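Local coordinates for protein soluble lytic murein transglycosylase (Pseudomonas aeruginosa, PDB 5OHU) that probably cleaves the glycan strands of bacterial peptidoglycan as a lytic transglycosylase, taking part in both exolytic and endolytic turnover of the cell wall, at residues K113-V116 against N117-P121; Q175-E178 against E179-W182; P603-E606 against T607-Y610. One frame throughout, in Å; residues are numbered along the deposited sequence.

Contact 1: K113-V116 against N117-P121; sequences KTFV and NYYDP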
loop_
_atom_site.group_PDB
_atom_site.type_symbol
_atom_site.label_atom_id
_atom_site.label_comp_id
_atom_site.label_asym_id
_atom_site.label_seq_id
_atom_site.Cartn_x
_atom_site.Cartn_y
_atom_site.Cartn_z
ATOM N N LYS A 113 15.965 5.515 -34.155
ATOM C CA LYS A 113 16.075 6.939 -33.856
ATOM C C LYS A 113 14.775 7.489 -33.285
ATOM O O LYS A 113 14.794 8.305 -32.354
ATOM C CB LYS A 113 16.479 7.719 -35.107
ATOM C CG LYS A 113 17.931 7.531 -35.525
ATOM C CD LYS A 113 18.272 8.413 -36.726
ATOM C CE LYS A 113 19.760 8.403 -37.051
ATOM N NZ LYS A 113 20.132 7.279 -37.957
ATOM N N THR A 114 13.642 7.057 -33.827
ATOM C CA THR A 114 12.349 7.473 -33.301
ATOM C C THR A 114 12.041 6.786 -31.973
ATOM O O THR A 114 11.447 7.393 -31.081
ATOM C CB THR A 114 11.256 7.167 -34.327
ATOM O OG1 THR A 114 11.654 7.675 -35.608
ATOM C CG2 THR A 114 9.945 7.798 -33.910
ATOM N N PHE A 115 12.429 5.519 -31.837
ATOM C CA PHE A 115 12.257 4.823 -30.566
ATOM C C PHE A 115 12.921 5.588 -29.422
ATOM O O PHE A 115 12.275 5.877 -28.410
ATOM C CB PHE A 115 12.818 3.407 -30.654
ATOM C CG PHE A 115 12.701 2.625 -29.372
ATOM C CD1 PHE A 115 13.706 2.666 -28.422
ATOM C CD2 PHE A 115 11.598 1.821 -29.135
ATOM C CE1 PHE A 115 13.598 1.949 -27.229
ATOM C CE2 PHE A 115 11.477 1.104 -27.960
ATOM C CZ PHE A 115 12.486 1.154 -27.004
ATOM N N VAL A 116 14.210 5.931 -29.565
ATOM C CA VAL A 116 14.875 6.565 -28.433
ATOM C C VAL A 116 14.385 7.979 -28.210
ATOM O O VAL A 116 14.498 8.489 -27.093
ATOM C CB VAL A 116 16.418 6.574 -28.515
ATOM C CG1 VAL A 116 16.969 5.169 -28.401
ATOM C CG2 VAL A 116 16.954 7.325 -29.752
ATOM N N ASN A 117 13.840 8.639 -29.224
ATOM C CA ASN A 117 13.297 9.964 -28.969
ATOM C C ASN A 117 12.104 9.887 -28.027
ATOM O O ASN A 117 11.817 10.849 -27.311
ATOM C CB ASN A 117 12.884 10.643 -30.277
ATOM C CG ASN A 117 14.062 11.196 -31.048
ATOM O OD1 ASN A 117 15.189 11.229 -30.548
ATOM N ND2 ASN A 117 13.804 11.661 -32.272
ATOM N N TYR A 118 11.396 8.763 -28.021
ATOM C CA TYR A 118 10.165 8.646 -27.258
ATOM C C TYR A 118 10.197 7.625 -26.141
ATOM O O TYR A 118 9.231 7.570 -25.369
ATOM C CB TYR A 118 8.987 8.326 -28.191
ATOM C CG TYR A 118 8.606 9.550 -28.962
ATOM C CD1 TYR A 118 7.735 10.479 -28.428
ATOM C CD2 TYR A 118 9.189 9.817 -30.187
ATOM C CE1 TYR A 118 7.418 11.619 -29.115
ATOM C CE2 TYR A 118 8.882 10.951 -30.878
ATOM C CZ TYR A 118 7.985 11.846 -30.344
ATOM O OH TYR A 118 7.678 12.986 -31.039
ATOM N N TYR A 119 11.267 6.840 -26.008
ATOM C CA TYR A 119 11.357 5.889 -24.909
ATOM C C TYR A 119 11.424 6.613 -23.569
ATOM O O TYR A 119 12.327 7.417 -23.333
ATOM C CB TYR A 119 12.575 4.988 -25.074
ATOM C CG TYR A 119 12.884 4.234 -23.811
ATOM C CD1 TYR A 119 11.983 3.320 -23.299
ATOM C CD2 TYR A 119 14.053 4.465 -23.107
ATOM C CE1 TYR A 119 12.237 2.652 -22.126
ATOM C CE2 TYR A 119 14.321 3.788 -21.927
ATOM C CZ TYR A 119 13.413 2.886 -21.442
ATOM O OH TYR A 119 13.673 2.196 -20.272
ATOM N N ASP A 120 10.490 6.289 -22.681
ATOM C CA ASP A 120 10.411 6.875 -21.343
ATOM C C ASP A 120 10.597 5.804 -20.280
ATOM O O ASP A 120 9.669 5.007 -20.048
ATOM C CB ASP A 120 9.062 7.560 -21.129
ATOM C CG ASP A 120 9.022 8.389 -19.837
ATOM O OD1 ASP A 120 9.972 8.300 -19.022
ATOM O OD2 ASP A 120 8.074 9.176 -19.669
ATOM N N PRO A 121 11.728 5.766 -19.577
ATOM C CA PRO A 121 11.875 4.806 -18.467
ATOM C C PRO A 121 10.752 4.883 -17.450
ATOM O O PRO A 121 10.395 3.861 -16.846
ATOM C CB PRO A 121 13.206 5.208 -17.826
ATOM C CG PRO A 121 13.961 5.937 -18.882
ATOM C CD PRO A 121 12.946 6.557 -19.815
#
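Phe115 and Tyr119 lie one helical turn apart, side by side, at the C-terminal end of helix 112-118, where the chain leaves its helical path. Their side chains point the same way, and the ring planes are inclined by only 5°. The rings are nonetheless slid so far past each other, with centroids 5.8 Å apart, that they hardly overlap. The closer meeting is between Phe115 CE1 and Tyr119 CB, at 3.9 Å. With Phe115 CG anti to its own nitrogen (chi1 179°), the ring is carried to the inner side of the helix, against Leu103 and Leu131. Thr114 is buried as well, against Trp102 and Leu106, with its OG1 bonded to Asp111.

The backbone tightens here as the helix runs out. Phe115 O receives Tyr118 N at 3.0 Å, a three-residue closure in which the donor stands well above the carbonyl plane; Tyr119 N reaches the same oxygen at 2.8 Å in a weak, bent bond. One acceptor thus serves two successive amides at the final turn, with helices 95-108 and 126-138 packed alongside.

The solvent side is looser. Lys113 extends outward, and the Asn117 carboxamide lies over Lys113 O without hydrogen bonding to it, although Asn117 N bonds to that oxygen at 3.3 Å. Val116 is partly exposed, and a phosphate ion, probably from the crystallisation liquor, lies about 4 Å from its side chain. Tyr118, partly exposed, packs on helix 95-108 with its ring edge-to-face to Trp102; its CD2 edge meets Thr114 O in the ring plane at 3.4 Å.

Contact 2: Q175-E178 against E179-W182; sequences QLTE and EKVW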
loop_
_atom_site.group_PDB
_atom_site.type_symbol
_atom_site.label_atom_id
_atom_site.label_comp_id
_atom_site.label_asym_id
_atom_site.label_seq_id
_atom_site.Cartn_x
_atom_site.Cartn_y
_atom_site.Cartn_z
ATOM N N GLN A 175 28.527 -12.394 -21.146
ATOM C CA GLN A 175 28.314 -11.721 -19.875
ATOM C C GLN A 175 27.528 -12.544 -18.876
ATOM O O GLN A 175 27.486 -12.178 -17.702
ATOM C CB GLN A 175 27.577 -10.406 -20.101
ATOM C CG GLN A 175 28.284 -9.507 -21.072
ATOM C CD GLN A 175 29.718 -9.255 -20.656
ATOM O OE1 GLN A 175 30.652 -9.602 -21.381
ATOM N NE2 GLN A 175 29.901 -8.657 -19.482
ATOM N N LEU A 176 26.886 -13.625 -19.302
ATOM C CA LEU A 176 25.994 -14.366 -18.414
ATOM C C LEU A 176 26.799 -15.465 -17.730
ATOM O O LEU A 176 26.856 -16.611 -18.172
ATOM C CB LEU A 176 24.806 -14.919 -19.190
ATOM C CG LEU A 176 23.835 -15.712 -18.317
ATOM C CD1 LEU A 176 23.222 -14.816 -17.262
ATOM C CD2 LEU A 176 22.772 -16.351 -19.174
ATOM N N THR A 177 27.452 -15.094 -16.640
ATOM C CA THR A 177 28.273 -16.054 -15.918
ATOM C C THR A 177 27.402 -16.962 -15.061
ATOM O O THR A 177 26.240 -16.665 -14.778
ATOM C CB THR A 177 29.294 -15.346 -15.031
ATOM O OG1 THR A 177 28.616 -14.761 -13.915
ATOM C CG2 THR A 177 30.026 -14.257 -15.820
ATOM N N GLU A 178 27.984 -18.090 -14.642
ATOM C CA GLU A 178 27.262 -18.968 -13.727
ATOM C C GLU A 178 26.863 -18.229 -12.453
ATOM O O GLU A 178 25.775 -18.450 -11.914
ATOM C CB GLU A 178 28.092 -20.209 -13.389
ATOM C CG GLU A 178 27.348 -21.150 -12.442
ATOM C CD GLU A 178 28.065 -22.459 -12.190
ATOM O OE1 GLU A 178 29.287 -22.438 -11.936
ATOM O OE2 GLU A 178 27.395 -23.511 -12.250
ATOM N N GLU A 179 27.706 -17.311 -11.981
ATOM C CA GLU A 179 27.375 -16.586 -10.761
ATOM C C GLU A 179 26.112 -15.741 -10.944
ATOM O O GLU A 179 25.281 -15.653 -10.038
ATOM C CB GLU A 179 28.573 -15.729 -10.345
ATOM C CG GLU A 179 28.365 -14.847 -9.104
ATOM C CD GLU A 179 28.149 -15.653 -7.814
ATOM O OE1 GLU A 179 27.606 -15.089 -6.845
ATOM O OE2 GLU A 179 28.494 -16.857 -7.761
ATOM N N LYS A 180 25.926 -15.148 -12.132
ATOM C CA LYS A 180 24.722 -14.356 -12.392
ATOM C C LYS A 180 23.488 -15.233 -12.565
ATOM O O LYS A 180 22.382 -14.820 -12.196
ATOM C CB LYS A 180 24.917 -13.482 -13.632
ATOM C CG LYS A 180 26.058 -12.500 -13.496
ATOM C CD LYS A 180 26.343 -11.840 -14.826
ATOM C CE LYS A 180 27.450 -10.818 -14.714
ATOM N NZ LYS A 180 27.927 -10.425 -16.068
ATOM N N VAL A 181 23.642 -16.429 -13.138
ATOM C CA VAL A 181 22.552 -17.399 -13.114
ATOM C C VAL A 181 22.184 -17.727 -11.676
ATOM O O VAL A 181 21.005 -17.740 -11.298
ATOM C CB VAL A 181 22.938 -18.672 -13.888
ATOM C CG1 VAL A 181 21.741 -19.634 -13.955
ATOM C CG2 VAL A 181 23.433 -18.317 -15.278
ATOM N N TRP A 182 23.202 -17.987 -10.852
ATOM C CA TRP A 182 22.982 -18.314 -9.450
ATOM C C TRP A 182 22.240 -17.199 -8.714
ATOM O O TRP A 182 21.254 -17.460 -8.017
ATOM C CB TRP A 182 24.320 -18.616 -8.777
ATOM C CG TRP A 182 24.185 -19.000 -7.324
ATOM C CD1 TRP A 182 24.392 -18.191 -6.249
ATOM C CD2 TRP A 182 23.799 -20.279 -6.801
ATOM N NE1 TRP A 182 24.169 -18.890 -5.081
ATOM C CE2 TRP A 182 23.809 -20.173 -5.392
ATOM C CE3 TRP A 182 23.460 -21.502 -7.382
ATOM C CZ2 TRP A 182 23.488 -21.251 -4.553
ATOM C CZ3 TRP A 182 23.137 -22.571 -6.551
ATOM C CH2 TRP A 182 23.157 -22.440 -5.153
#
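From Thr177, still extended at phi/psi -79°/163°, the chain turns into helix 178-190, and Thr177 O accepts Val181 N at 3.1 Å in the carbonyl plane, giving the first regular bond of the helix. The next follows at once, Trp182 N reaching Glu178 O at 2.8 Å. The Thr177 side chain joins in: OG1 is placed between its own nitrogen and carbonyl carbon (chi1 72°), which turns the hydroxyl back over the first turn to accept Lys180 N at 3.3 Å. That amide also leans weakly on Thr177 O.

Thr177 is therefore the N-cap of the helix, and Leu176 before it and Val181 four residues after it form a hydrophobic staple. Leu176, at the centre of an inverse gamma turn, meets Val181 across the first turn; their side chains cross at about a right angle, with Leu176 CG 4.0 Å from Val181 CG2. Trp170 and Trp153 touch Leu176, and Leu204 touches Val181.

Lys180 runs out straight beside the cap, its CG 3.4 Å from Thr177 OG1 and its amine directed at Gln175 O. The modelled separation there is too short to be trusted in detail, and a long, weak ion pair runs from the amine to Glu150. Glu178 and Glu179 bring negative charge to the N-terminal turn, which would probably suit the helix dipole. Glu178 also reaches beyond the turn: its extended chain carries OE2 to the backbone amides of Thr206 and Leu207, just ahead of helix 208-219.

Contact 3: P603-E606 against T607-Y610; sequences PFDE and TRQY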
loop_
_atom_site.group_PDB
_atom_site.type_symbol
_atom_site.label_atom_id
_atom_site.label_comp_id
_atom_site.label_asym_id
_atom_site.label_seq_id
_atom_site.Cartn_x
_atom_site.Cartn_y
_atom_site.Cartn_z
ATOM N N PRO A 603 1.262 -6.857 15.585
ATOM C CA PRO A 603 2.277 -7.309 14.617
ATOM C C PRO A 603 2.067 -6.813 13.195
ATOM O O PRO A 603 3.059 -6.612 12.484
ATOM C CB PRO A 603 2.174 -8.844 14.697
ATOM C CG PRO A 603 1.429 -9.121 15.978
ATOM C CD PRO A 603 0.491 -7.968 16.137
ATOM N N PHE A 604 0.820 -6.637 12.739
ATOM C CA PHE A 604 0.551 -6.223 11.360
ATOM C C PHE A 604 0.542 -4.700 11.270
ATOM O O PHE A 604 -0.298 -4.056 11.905
ATOM C CB PHE A 604 -0.796 -6.755 10.862
ATOM C CG PHE A 604 -0.900 -8.256 10.820
ATOM C CD1 PHE A 604 0.204 -9.066 11.059
ATOM C CD2 PHE A 604 -2.127 -8.860 10.522
ATOM C CE1 PHE A 604 0.087 -10.455 11.015
ATOM C CE2 PHE A 604 -2.257 -10.243 10.469
ATOM C CZ PHE A 604 -1.150 -11.049 10.713
ATOM N N ASP A 605 1.450 -4.136 10.459
ATOM C CA ASP A 605 1.451 -2.695 10.212
ATOM C C ASP A 605 0.080 -2.210 9.780
ATOM O O ASP A 605 -0.357 -1.121 10.178
ATOM C CB ASP A 605 2.449 -2.312 9.115
ATOM C CG ASP A 605 3.895 -2.339 9.573
ATOM O OD1 ASP A 605 4.163 -2.306 10.789
ATOM O OD2 ASP A 605 4.777 -2.355 8.689
ATOM N N GLU A 606 -0.590 -2.980 8.916
ATOM C CA GLU A 606 -1.883 -2.550 8.404
ATOM C C GLU A 606 -2.890 -2.438 9.530
ATOM O O GLU A 606 -3.658 -1.471 9.602
ATOM C CB GLU A 606 -2.409 -3.516 7.341
ATOM C CG GLU A 606 -3.933 -3.414 7.211
ATOM C CD GLU A 606 -4.509 -4.117 6.001
ATOM O OE1 GLU A 606 -3.753 -4.755 5.237
ATOM O OE2 GLU A 606 -5.742 -4.030 5.820
ATOM N N THR A 607 -2.915 -3.434 10.414
ATOM C CA THR A 607 -3.942 -3.434 11.442
ATOM C C THR A 607 -3.673 -2.348 12.478
ATOM O O THR A 607 -4.610 -1.703 12.969
ATOM C CB THR A 607 -4.028 -4.808 12.083
ATOM O OG1 THR A 607 -4.274 -5.775 11.060
ATOM C CG2 THR A 607 -5.161 -4.841 13.076
ATOM N N ARG A 608 -2.399 -2.102 12.791
ATOM C CA ARG A 608 -2.075 -1.032 13.735
ATOM C C ARG A 608 -2.580 0.310 13.220
ATOM O O ARG A 608 -3.245 1.061 13.949
ATOM C CB ARG A 608 -0.568 -0.971 13.999
ATOM C CG ARG A 608 -0.184 0.293 14.830
ATOM C CD ARG A 608 1.312 0.577 14.869
ATOM N NE ARG A 608 2.051 -0.631 15.208
ATOM C CZ ARG A 608 2.811 -1.326 14.365
ATOM N NH1 ARG A 608 2.994 -0.919 13.098
ATOM N NH2 ARG A 608 3.408 -2.421 14.811
ATOM N N GLN A 609 -2.319 0.603 11.941
ATOM C CA GLN A 609 -2.751 1.876 11.372
ATOM C C GLN A 609 -4.265 1.924 11.230
ATOM O O GLN A 609 -4.885 2.969 11.460
ATOM C CB GLN A 609 -2.087 2.106 10.012
ATOM C CG GLN A 609 -2.253 3.533 9.493
ATOM C CD GLN A 609 -1.589 4.548 10.421
ATOM O OE1 GLN A 609 -0.424 4.391 10.755
ATOM N NE2 GLN A 609 -2.337 5.577 10.863
ATOM N N TYR A 610 -4.873 0.807 10.827
ATOM C CA TYR A 610 -6.328 0.712 10.809
ATOM C C TYR A 610 -6.929 1.142 12.149
ATOM O O TYR A 610 -7.789 2.028 12.208
ATOM C CB TYR A 610 -6.727 -0.727 10.467
ATOM C CG TYR A 610 -8.204 -0.946 10.313
ATOM C CD1 TYR A 610 -9.018 -1.138 11.428
ATOM C CD2 TYR A 610 -8.796 -0.959 9.048
ATOM C CE1 TYR A 610 -10.376 -1.337 11.278
ATOM C CE2 TYR A 610 -10.149 -1.159 8.897
ATOM C CZ TYR A 610 -10.936 -1.350 10.009
ATOM O OH TYR A 610 -12.291 -1.564 9.855
HETATM O O HOH W 1 4.563 -4.398 12.411
#
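Asp605 and Arg608 form a salt bridge between residues three apart on the first turn of helix 605-624, where the chain enters that helix from the loop around Pro603. Asp605 OD1 takes Arg608 NH1 at 2.9 Å, on the anti side of the carboxylate and somewhat out of its plane. For the guanidinium the meeting is edge-on, the oxygen lying close to its plane, and the two flat groups are turned 57° apart. Arg608 starts with CG anti to the backbone nitrogen and then bends at chi3 (-49°), which swings the guanidinium back alongside Asp605.

A water reinforces the pair. It donates to Pro603 O and to Asp605 OD1, each at 2.7 Å, and accepts only weakly from Arg608 NH2, so Asp605 OD1 is gripped by both the guanidinium and the water. Arg608 NE has its own partner in Glu600 O. With Arg315 close to Arg608, the Asp605 carboxylate probably offsets some of the positive charge gathered there.

Beneath the bridge the helix starts regularly. Phe604, at the N-cap position, offers its carbonyl oxygen to Arg608 N at 3.0 Å, nearly along the C=O axis, while Gln609 N and Tyr610 N follow onto Asp605 O and Glu606 O. On the other flank Thr607 OG1 comes to the edge of the Phe604 ring, 3.8 Å from CD2, and makes a weak hydrogen bond to Asn577.

This flank packs on helices of the lysozyme-like transglycosylase region: Phe604 sets its ring edge-to-face with Trp586 of helix 580-586, Thr607 rests on Ala578 of helix 569-578, and Tyr610 passes Asn577 to reach Glu503 on helix 493-504 with its hydroxyl.

In the fold
All three contacts are local turns at helix ends, and together they sample a largely helical chain at well-separated points. Contact 1 closes a helix, whereas contacts 2 and 3 open one, by a threonine cap with a staple and by a salt bridge with a water. Contacts 1 and 2 have centres about 30 Å apart and belong to the helical array of the N-terminal part of the chain. Contact 3 packs against helices 493-504, 569-578 and 580-586, in the lysozyme-like transglycosylase region, about 42 Å from contact 1 and 40 Å from contact 2, centre to centre. No two of them touch; even the closest, contacts 1 and 2, keep about 19 Å between nearest atoms.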